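Local coordinates for protein probable dipeptidase (Pseudomonas aeruginosa, PDB 3B40) that probably acts as a metal-dependent dipeptidase of the membrane dipeptidase (M19) family, hydrolysing the peptide bond of dipeptides, at residues P177-N182 with P306-W311; D242-L247 with G296-L301; A287-P292 with F316-S321. The protein carries 11 engineered substitutions. One frame throughout, in Å; residues are numbered along the deposited sequence.

All three contacts involve the region from helix 276-288 to helix 313-328. Contact 3 joins the C-terminal end of helix 276-288 and the turn after it to helix 313-328, and the intervening loop supplies one segment each to contact 1 (306-311) and contact 2 (296-301). Contact 3 is buried, carried by aromatic and aliphatic carbon with a magnesium-bound carboxylate at its margin. Contact 1 is partly buried, pairing proline with isoleucine inside and a side-chain hydrogen bond outside. Contact 2 lies at the surface and relies on an aspartate, waters and a tight aliphatic patch. Contacts 1 and 3 abut, F180 and I308 packing on F316 and W311 on Y319; contacts 1 and 2 meet where P306 touches Y299.

Contact 1 (P177-N182 with P306-W311); sequences PLPFFN and PIITIW
P179 and N182 meet I308 and T309 in a contact between two loops, both coiled into short 3-10 segments, on the periphery of this TIM-barrel-clan protein. Segment 177-182 belongs to the connection from strand 160-162 to helix 193-205, and segment 306-311 to the one between helices 276-288 and 313-328. P179 and T309 form the nearest CA pair, 4.8 Å apart. On the buried side the P179 ring lies beside I308 with the two side chains pointing the same way. Its CG comes within 3.9 Å of I308 CB, and its CB also approaches the carbonyl O of P306. I308 also touches F316 and Y319 of helix 313-328. The carbonyl O of P179 accepts the amide N of N182 at 3.0 Å, a hydrogen bond that closes the 3-10 turn. Across the contact the same O has only a weak, strongly bent CA-H...O contact with T309 CA at 3.3 Å. F180 points away from segment 306-311 and stacks its ring on F316. Nearer solvent the contact becomes polar. N182, at positive phi, has CG anti to its backbone N (chi1 -169°), which sets CG on the side of T309. T309 OG1, likewise anti to its own N, donates to N182 OD1 at 2.8 Å. This hydroxyl approaches from above the carbonyl plane, 42° out of it, with a C=O...donor angle of 107° at OD1.

Contact 2 (D242-L247 with G296-L301); sequences DIKRNL and GLDYAL
I243 and D298 bury the most surface here, and K244 adds to it by giving its backbone amide to the aspartate. K244 N-H donates to D298 OD1 at 2.8 Å in a nearly straight bond (162°), meeting the syn side of the carboxylate and lying 15° out of its plane. D298 CG is anti to its carbonyl carbon (chi1 -68°), on the side where the carboxylate meets K244. K244 N is an amide of the type I beta turn 243-246, closed by N246 N to I243 O. The next amide of the turn, R245 N, is reached through a water that donates to D298 OD1 at 2.6 Å, so one carboxylate oxygen serves two successive amides. D298 OD2 takes a hydrogen bond from another water and faces the aliphatic part of K244, whose extended chain crosses the carboxylate at about a right angle. K244 NZ is 4.8 Å from D298 OD2, too far for a salt bridge, though the opposite charges probably still attract. I243 supplies the apolar half. Its CG2 presses on L297 CB at 3.5 Å, tighter than usual for two carbons, and its CD1 meets L301 CD1 at 3.7 Å. The contact thus fastens the loop between strand 230-235 and helix 249-257 to the one preceding helix 313-328, with helix 268-271 touching both I243 (through Y270) and L301 (through A269), and helix 276-288 placing L279 against L297.

Contact 3 (A287-P292 with F316-S321); sequences ARFDLP and FGEYAS. With MG (magnesium ion), chain D.
R288 and F289, where helix 276-288 ends, face E318 and Y319 of helix 313-328. F289 CE2 lies over one face of the R288 guanidinium, toward its rim, and E318 OE2 stands off the guanidinium edge, 4.3 Å from NH2 and so too far for a salt bridge. F289 is the centre of the contact. Y319 has CG anti to its backbone N (chi1 175°), which sets CG on the F289 side. Its ring edge meets the F289 face in a T-shaped (edge-to-face) pair, with centroids 5.2 Å apart and planes at 64°. CD1 of Y319 comes within 3.7 Å of F289 CD2, and Y319 CB makes a CH-pi contact 3.9 Å from the F289 centroid, over the same ring. D290, at positive phi, is the C-prime residue of a Schellman motif that ends the helix. L291 then meets the tyrosine tip to tip, its CD1 3.7 Å from Y319 OH. Alongside, E318 OE2 binds a magnesium ion at 2.3 Å, with OE1 a longer, weaker ligand at 2.7 Å. The chemistry thus divides: no hydrogen bond crosses between the segments, aromatic and aliphatic carbon fills the buried part, and at the margin the magnesium probably offsets the charge of E318, weakening its pull on R288.

Contact 1 (P177-N182 with P306-W311)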
loop_
_atom_site.group_PDB
_atom_site.type_symbol
_atom_site.label_atom_id
_atom_site.label_comp_id
_atom_site.label_asym_id
_atom_site.label_seq_id
_atom_site.Cartn_x
_atom_site.Cartn_y
_atom_site.Cartn_z
ATOM N N PRO A 177 3.814 -7.257 13.686
ATOM C CA PRO A 177 3.526 -6.854 15.062
ATOM C C PRO A 177 4.654 -5.947 15.573
ATOM O O PRO A 177 5.850 -6.197 15.292
ATOM C CB PRO A 177 3.471 -8.193 15.861
ATOM C CG PRO A 177 4.001 -9.260 14.975
ATOM C CD PRO A 177 4.032 -8.721 13.540
ATOM N N LEU A 178 4.279 -4.871 16.257
ATOM C CA LEU A 178 5.298 -3.995 16.834
ATOM C C LEU A 178 5.519 -4.186 18.327
ATOM O O LEU A 178 4.590 -3.981 19.132
ATOM C CB LEU A 178 4.938 -2.535 16.651
ATOM C CG LEU A 178 5.060 -1.871 15.297
ATOM C CD1 LEU A 178 5.014 -0.352 15.566
ATOM C CD2 LEU A 178 6.356 -2.306 14.602
ATOM N N PRO A 179 6.773 -4.471 18.709
ATOM C CA PRO A 179 7.100 -4.633 20.122
ATOM C C PRO A 179 6.934 -3.331 20.916
ATOM O O PRO A 179 6.647 -3.375 22.103
ATOM C CB PRO A 179 8.550 -5.092 20.098
ATOM C CG PRO A 179 9.106 -4.579 18.833
ATOM C CD PRO A 179 7.956 -4.630 17.844
ATOM N N PHE A 180 7.070 -2.187 20.252
ATOM C CA PHE A 180 6.714 -0.890 20.860
ATOM C C PHE A 180 5.234 -0.766 21.306
ATOM O O PHE A 180 4.924 -0.003 22.237
ATOM C CB PHE A 180 7.077 0.242 19.895
ATOM C CG PHE A 180 7.097 1.605 20.538
ATOM C CD1 PHE A 180 8.078 1.933 21.480
ATOM C CD2 PHE A 180 6.163 2.565 20.174
ATOM C CE1 PHE A 180 8.113 3.218 22.095
ATOM C CE2 PHE A 180 6.181 3.850 20.779
ATOM C CZ PHE A 180 7.162 4.175 21.727
ATOM N N PHE A 181 4.327 -1.498 20.645
ATOM C CA PHE A 181 2.889 -1.541 21.022
ATOM C C PHE A 181 2.573 -2.719 21.974
ATOM O O PHE A 181 1.406 -3.020 22.253
ATOM C CB PHE A 181 2.018 -1.704 19.766
ATOM C CG PHE A 181 2.082 -0.537 18.796
ATOM C CD1 PHE A 181 2.606 0.700 19.189
ATOM C CD2 PHE A 181 1.552 -0.673 17.495
ATOM C CE1 PHE A 181 2.649 1.777 18.271
ATOM C CE2 PHE A 181 1.586 0.383 16.582
ATOM C CZ PHE A 181 2.137 1.616 16.970
ATOM N N ASN A 182 3.626 -3.405 22.401
ATOM C CA ASN A 182 3.569 -4.645 23.203
ATOM C C ASN A 182 2.840 -5.773 22.448
ATOM O O ASN A 182 2.190 -6.617 23.044
ATOM C CB ASN A 182 2.978 -4.373 24.611
ATOM C CG ASN A 182 3.145 -5.559 25.560
ATOM O OD1 ASN A 182 4.157 -6.254 25.510
ATOM N ND2 ASN A 182 2.137 -5.805 26.415
ATOM N N PRO A 306 10.937 -8.864 19.893
ATOM C CA PRO A 306 9.937 -8.949 20.967
ATOM C C PRO A 306 10.367 -8.314 22.288
ATOM O O PRO A 306 9.570 -7.622 22.913
ATOM C CB PRO A 306 9.708 -10.461 21.096
ATOM C CG PRO A 306 9.890 -10.937 19.702
ATOM C CD PRO A 306 11.093 -10.169 19.220
ATOM N N ILE A 307 11.609 -8.549 22.696
ATOM C CA ILE A 307 12.144 -7.984 23.954
ATOM C C ILE A 307 12.088 -6.450 23.976
ATOM O O ILE A 307 12.056 -5.857 25.047
ATOM C CB ILE A 307 13.603 -8.480 24.219
ATOM C CG1 ILE A 307 14.068 -8.191 25.658
ATOM C CG2 ILE A 307 14.563 -7.864 23.219
ATOM C CD1 ILE A 307 13.328 -8.898 26.696
ATOM N N ILE A 308 12.025 -5.813 22.799
ATOM C CA ILE A 308 11.993 -4.328 22.720
ATOM C C ILE A 308 10.795 -3.778 23.533
ATOM O O ILE A 308 10.803 -2.634 23.989
ATOM C CB ILE A 308 12.027 -3.839 21.231
ATOM C CG1 ILE A 308 13.401 -4.151 20.592
ATOM C CG2 ILE A 308 11.664 -2.355 21.129
ATOM C CD1 ILE A 308 13.498 -3.919 19.081
ATOM N N THR A 309 9.788 -4.604 23.801
ATOM C CA THR A 309 8.649 -4.106 24.591
ATOM C C THR A 309 9.025 -3.605 26.011
ATOM O O THR A 309 8.327 -2.742 26.573
ATOM C CB THR A 309 7.495 -5.141 24.717
ATOM O OG1 THR A 309 6.337 -4.493 25.288
ATOM C CG2 THR A 309 7.904 -6.334 25.602
ATOM N N ILE A 310 10.122 -4.124 26.570
ATOM C CA ILE A 310 10.575 -3.704 27.929
ATOM C C ILE A 310 11.498 -2.476 27.957
ATOM O O ILE A 310 11.770 -1.931 29.037
ATOM C CB ILE A 310 11.224 -4.866 28.760
ATOM C CG1 ILE A 310 12.611 -5.243 28.203
ATOM C CG2 ILE A 310 10.327 -6.098 28.732
ATOM C CD1 ILE A 310 13.522 -5.981 29.204
ATOM N N TRP A 311 11.949 -2.022 26.789
ATOM C CA TRP A 311 12.803 -0.837 26.676
ATOM C C TRP A 311 12.127 0.489 27.077
ATOM O O TRP A 311 10.966 0.751 26.722
ATOM C CB TRP A 311 13.285 -0.674 25.234
ATOM C CG TRP A 311 14.279 -1.686 24.771
ATOM C CD1 TRP A 311 14.671 -2.818 25.428
ATOM C CD2 TRP A 311 15.002 -1.668 23.534
ATOM N NE1 TRP A 311 15.598 -3.499 24.678
ATOM C CE2 TRP A 311 15.836 -2.804 23.523
ATOM C CE3 TRP A 311 15.048 -0.782 22.444
ATOM C CZ2 TRP A 311 16.685 -3.098 22.450
ATOM C CZ3 TRP A 311 15.904 -1.065 21.390
ATOM C CH2 TRP A 311 16.702 -2.205 21.396
#

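Contact 2 (D242-L247 with G296-L301)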
loop_
_atom_site.group_PDB
_atom_site.type_symbol
_atom_site.label_atom_id
_atom_site.label_comp_id
_atom_site.label_asym_id
_atom_site.label_seq_id
_atom_site.Cartn_x
_atom_site.Cartn_y
_atom_site.Cartn_z
ATOM N N ASP A 242 12.341 -12.665 1.504
ATOM C CA ASP A 242 11.633 -13.591 2.355
ATOM C C ASP A 242 11.361 -12.912 3.697
ATOM O O ASP A 242 12.084 -13.076 4.670
ATOM C CB ASP A 242 12.431 -14.905 2.462
ATOM C CG ASP A 242 11.628 -16.031 3.103
ATOM O OD1 ASP A 242 10.376 -15.981 3.122
ATOM O OD2 ASP A 242 12.264 -16.957 3.631
ATOM N N ILE A 243 10.291 -12.122 3.727
ATOM C CA ILE A 243 9.887 -11.382 4.897
ATOM C C ILE A 243 8.389 -11.638 5.036
ATOM O O ILE A 243 7.715 -11.907 4.040
ATOM C CB ILE A 243 10.205 -9.843 4.771
ATOM C CG1 ILE A 243 9.674 -9.265 3.460
ATOM C CG2 ILE A 243 11.710 -9.566 4.921
ATOM C CD1 ILE A 243 9.781 -7.658 3.367
ATOM N N LYS A 244 7.879 -11.576 6.260
ATOM C CA LYS A 244 6.449 -11.819 6.558
ATOM C C LYS A 244 5.518 -10.827 5.898
ATOM O O LYS A 244 4.401 -11.196 5.550
ATOM C CB LYS A 244 6.226 -11.859 8.074
ATOM C CG LYS A 244 6.944 -13.061 8.654
ATOM C CD LYS A 244 6.802 -13.289 10.125
ATOM C CE LYS A 244 7.690 -14.538 10.418
ATOM N NZ LYS A 244 7.610 -15.045 11.810
ATOM N N ARG A 245 6.000 -9.597 5.723
ATOM C CA ARG A 245 5.305 -8.532 4.955
ATOM C C ARG A 245 4.990 -8.897 3.495
ATOM O O ARG A 245 3.983 -8.442 2.939
ATOM C CB ARG A 245 6.086 -7.203 5.041
ATOM C CG ARG A 245 5.413 -5.937 4.353
ATOM C CD ARG A 245 3.930 -5.684 4.691
ATOM N NE ARG A 245 3.455 -4.441 4.004
ATOM C CZ ARG A 245 2.827 -4.401 2.833
ATOM N NH1 ARG A 245 2.491 -5.524 2.191
ATOM N NH2 ARG A 245 2.498 -3.224 2.308
ATOM N N ASN A 246 5.807 -9.773 2.896
ATOM C CA ASN A 246 5.597 -10.263 1.523
ATOM C C ASN A 246 4.699 -11.527 1.460
ATOM O O ASN A 246 4.468 -12.172 2.492
ATOM C CB ASN A 246 6.973 -10.504 0.859
ATOM C CG ASN A 246 7.644 -9.203 0.401
ATOM O OD1 ASN A 246 7.052 -8.129 0.503
ATOM N ND2 ASN A 246 8.842 -9.308 -0.203
ATOM N N LEU A 247 4.212 -11.872 0.257
ATOM C CA LEU A 247 3.240 -12.947 0.032
ATOM C C LEU A 247 3.891 -14.316 -0.341
ATOM O O LEU A 247 4.800 -14.387 -1.180
ATOM C CB LEU A 247 2.285 -12.526 -1.092
ATOM C CG LEU A 247 1.314 -11.352 -0.837
ATOM C CD1 LEU A 247 0.540 -10.994 -2.082
ATOM C CD2 LEU A 247 0.342 -11.706 0.287
ATOM N N GLY A 296 17.529 -13.455 9.249
ATOM C CA GLY A 296 16.453 -13.080 8.337
ATOM C C GLY A 296 16.159 -11.598 8.449
ATOM O O GLY A 296 16.686 -10.893 9.326
ATOM N N LEU A 297 15.279 -11.126 7.577
ATOM C CA LEU A 297 15.173 -9.679 7.364
ATOM C C LEU A 297 14.055 -8.985 8.122
ATOM O O LEU A 297 13.975 -7.763 8.095
ATOM C CB LEU A 297 15.057 -9.383 5.864
ATOM C CG LEU A 297 16.308 -9.643 5.039
ATOM C CD1 LEU A 297 15.972 -9.531 3.538
ATOM C CD2 LEU A 297 17.387 -8.639 5.434
ATOM N N ASP A 298 13.188 -9.749 8.794
ATOM C CA ASP A 298 12.008 -9.150 9.409
ATOM C C ASP A 298 12.350 -8.076 10.448
ATOM O O ASP A 298 11.686 -7.031 10.526
ATOM C CB ASP A 298 11.121 -10.216 10.029
ATOM C CG ASP A 298 10.483 -11.116 9.003
ATOM O OD1 ASP A 298 9.897 -10.623 8.025
ATOM O OD2 ASP A 298 10.550 -12.337 9.187
ATOM N N TYR A 299 13.396 -8.336 11.233
ATOM C CA TYR A 299 13.820 -7.407 12.281
ATOM C C TYR A 299 14.926 -6.467 11.813
ATOM O O TYR A 299 15.437 -5.675 12.613
ATOM C CB TYR A 299 14.317 -8.171 13.512
ATOM C CG TYR A 299 13.298 -9.095 14.173
ATOM C CD1 TYR A 299 11.924 -8.961 13.934
ATOM C CD2 TYR A 299 13.723 -10.066 15.083
ATOM C CE1 TYR A 299 11.011 -9.817 14.543
ATOM C CE2 TYR A 299 12.828 -10.920 15.710
ATOM C CZ TYR A 299 11.484 -10.793 15.439
ATOM O OH TYR A 299 10.622 -11.625 16.065
ATOM N N ALA A 300 15.313 -6.598 10.538
ATOM C CA ALA A 300 16.282 -5.722 9.905
ATOM C C ALA A 300 15.553 -4.496 9.392
ATOM O O ALA A 300 16.104 -3.390 9.404
ATOM C CB ALA A 300 16.969 -6.424 8.735
ATOM N N LEU A 301 14.318 -4.699 8.926
ATOM C CA LEU A 301 13.568 -3.632 8.225
ATOM C C LEU A 301 12.729 -2.800 9.165
ATOM O O LEU A 301 12.174 -1.776 8.780
ATOM C CB LEU A 301 12.702 -4.230 7.104
ATOM C CG LEU A 301 13.420 -5.029 6.011
ATOM C CD1 LEU A 301 12.415 -5.654 5.038
ATOM C CD2 LEU A 301 14.413 -4.161 5.241
HETATM O O HOH W 1 14.212 -13.109 5.866
HETATM O O HOH W 2 10.516 -14.435 7.433
HETATM O O HOH W 3 8.313 -8.627 7.866
#

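Contact 3 (A287-P292 with F316-S321)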
loop_
_atom_site.group_PDB
_atom_site.type_symbol
_atom_site.label_atom_id
_atom_site.label_comp_id
_atom_site.label_asym_id
_atom_site.label_seq_id
_atom_site.Cartn_x
_atom_site.Cartn_y
_atom_site.Cartn_z
ATOM N N ALA A 287 24.144 -5.498 18.346
ATOM C CA ALA A 287 25.153 -5.744 19.387
ATOM C C ALA A 287 25.294 -4.643 20.468
ATOM O O ALA A 287 25.378 -4.960 21.654
ATOM C CB ALA A 287 26.497 -6.045 18.745
ATOM N N ARG A 288 25.299 -3.359 20.102
ATOM C CA ARG A 288 25.349 -2.327 21.166
ATOM C C ARG A 288 24.053 -2.105 21.933
ATOM O O ARG A 288 24.057 -1.425 22.962
ATOM C CB ARG A 288 25.976 -0.986 20.736
ATOM C CG ARG A 288 25.530 -0.411 19.421
ATOM C CD ARG A 288 26.208 0.943 19.153
ATOM N NE ARG A 288 25.405 2.058 19.706
ATOM C CZ ARG A 288 24.864 3.069 19.007
ATOM N NH1 ARG A 288 25.048 3.185 17.694
ATOM N NH2 ARG A 288 24.148 3.997 19.635
ATOM N N PHE A 289 22.948 -2.677 21.449
ATOM C CA PHE A 289 21.683 -2.637 22.194
ATOM C C PHE A 289 21.306 -4.007 22.758
ATOM O O PHE A 289 20.160 -4.235 23.111
ATOM C CB PHE A 289 20.549 -2.086 21.321
ATOM C CG PHE A 289 20.628 -0.610 21.106
ATOM C CD1 PHE A 289 19.901 0.264 21.923
ATOM C CD2 PHE A 289 21.457 -0.085 20.127
ATOM C CE1 PHE A 289 19.978 1.638 21.735
ATOM C CE2 PHE A 289 21.537 1.284 19.932
ATOM C CZ PHE A 289 20.797 2.143 20.745
ATOM N N ASP A 290 22.280 -4.906 22.835
ATOM C CA ASP A 290 22.117 -6.219 23.471
ATOM C C ASP A 290 21.127 -7.145 22.741
ATOM O O ASP A 290 20.487 -8.004 23.358
ATOM C CB ASP A 290 21.733 -6.060 24.948
ATOM C CG ASP A 290 22.863 -5.481 25.799
ATOM O OD1 ASP A 290 24.032 -5.910 25.650
ATOM O OD2 ASP A 290 22.568 -4.587 26.626
ATOM N N LEU A 291 21.050 -7.003 21.422
ATOM C CA LEU A 291 20.264 -7.890 20.605
ATOM C C LEU A 291 21.204 -8.767 19.808
ATOM O O LEU A 291 22.279 -8.296 19.393
ATOM C CB LEU A 291 19.384 -7.075 19.652
ATOM C CG LEU A 291 18.409 -6.071 20.249
ATOM C CD1 LEU A 291 17.915 -5.138 19.150
ATOM C CD2 LEU A 291 17.232 -6.782 20.945
ATOM N N PRO A 292 20.802 -10.038 19.561
ATOM C CA PRO A 292 21.678 -11.017 18.926
ATOM C C PRO A 292 21.736 -10.760 17.430
ATOM O O PRO A 292 20.924 -9.983 16.919
ATOM C CB PRO A 292 20.968 -12.343 19.203
ATOM C CG PRO A 292 19.517 -11.976 19.254
ATOM C CD PRO A 292 19.469 -10.613 19.860
ATOM N N PHE A 316 14.320 3.044 22.848
ATOM C CA PHE A 316 13.677 2.707 21.587
ATOM C C PHE A 316 13.952 3.779 20.536
ATOM O O PHE A 316 14.394 3.463 19.425
ATOM C CB PHE A 316 12.163 2.515 21.769
ATOM C CG PHE A 316 11.450 2.214 20.489
ATOM C CD1 PHE A 316 11.476 0.928 19.959
ATOM C CD2 PHE A 316 10.795 3.212 19.790
ATOM C CE1 PHE A 316 10.838 0.636 18.756
ATOM C CE2 PHE A 316 10.155 2.942 18.584
ATOM C CZ PHE A 316 10.174 1.647 18.067
ATOM N N GLY A 317 13.675 5.042 20.897
ATOM C CA GLY A 317 13.958 6.180 20.041
ATOM C C GLY A 317 15.347 6.156 19.434
ATOM O O GLY A 317 15.496 6.299 18.229
ATOM N N GLU A 318 16.362 5.939 20.269
ATOM C CA GLU A 318 17.748 5.885 19.814
ATOM C C GLU A 318 18.019 4.760 18.824
ATOM O O GLU A 318 18.668 4.950 17.789
ATOM C CB GLU A 318 18.679 5.732 21.007
ATOM C CG GLU A 318 19.255 7.037 21.494
ATOM C CD GLU A 318 20.402 6.818 22.437
ATOM O OE1 GLU A 318 20.376 7.389 23.560
ATOM O OE2 GLU A 318 21.332 6.058 22.068
ATOM N N TYR A 319 17.532 3.576 19.164
ATOM C CA TYR A 319 17.711 2.406 18.328
ATOM C C TYR A 319 16.963 2.521 16.986
ATOM O O TYR A 319 17.590 2.389 15.924
ATOM C CB TYR A 319 17.282 1.145 19.098
ATOM C CG TYR A 319 17.325 -0.080 18.250
ATOM C CD1 TYR A 319 18.529 -0.698 17.952
ATOM C CD2 TYR A 319 16.144 -0.632 17.739
ATOM C CE1 TYR A 319 18.567 -1.838 17.137
ATOM C CE2 TYR A 319 16.170 -1.747 16.940
ATOM C CZ TYR A 319 17.374 -2.362 16.646
ATOM O OH TYR A 319 17.379 -3.483 15.843
ATOM N N ALA A 320 15.639 2.731 17.051
ATOM C CA ALA A 320 14.792 2.996 15.862
ATOM C C ALA A 320 15.410 4.055 14.937
ATOM O O ALA A 320 15.596 3.818 13.738
ATOM C CB ALA A 320 13.347 3.413 16.293
ATOM N N SER A 321 15.755 5.221 15.494
ATOM C CA SER A 321 16.375 6.293 14.670
ATOM C C SER A 321 17.616 5.797 13.968
ATOM O O SER A 321 17.741 5.948 12.752
ATOM C CB SER A 321 16.694 7.531 15.486
ATOM O OG SER A 321 15.514 7.982 16.134
HETATM MG MG MG D . 23.005 6.648 23.559
#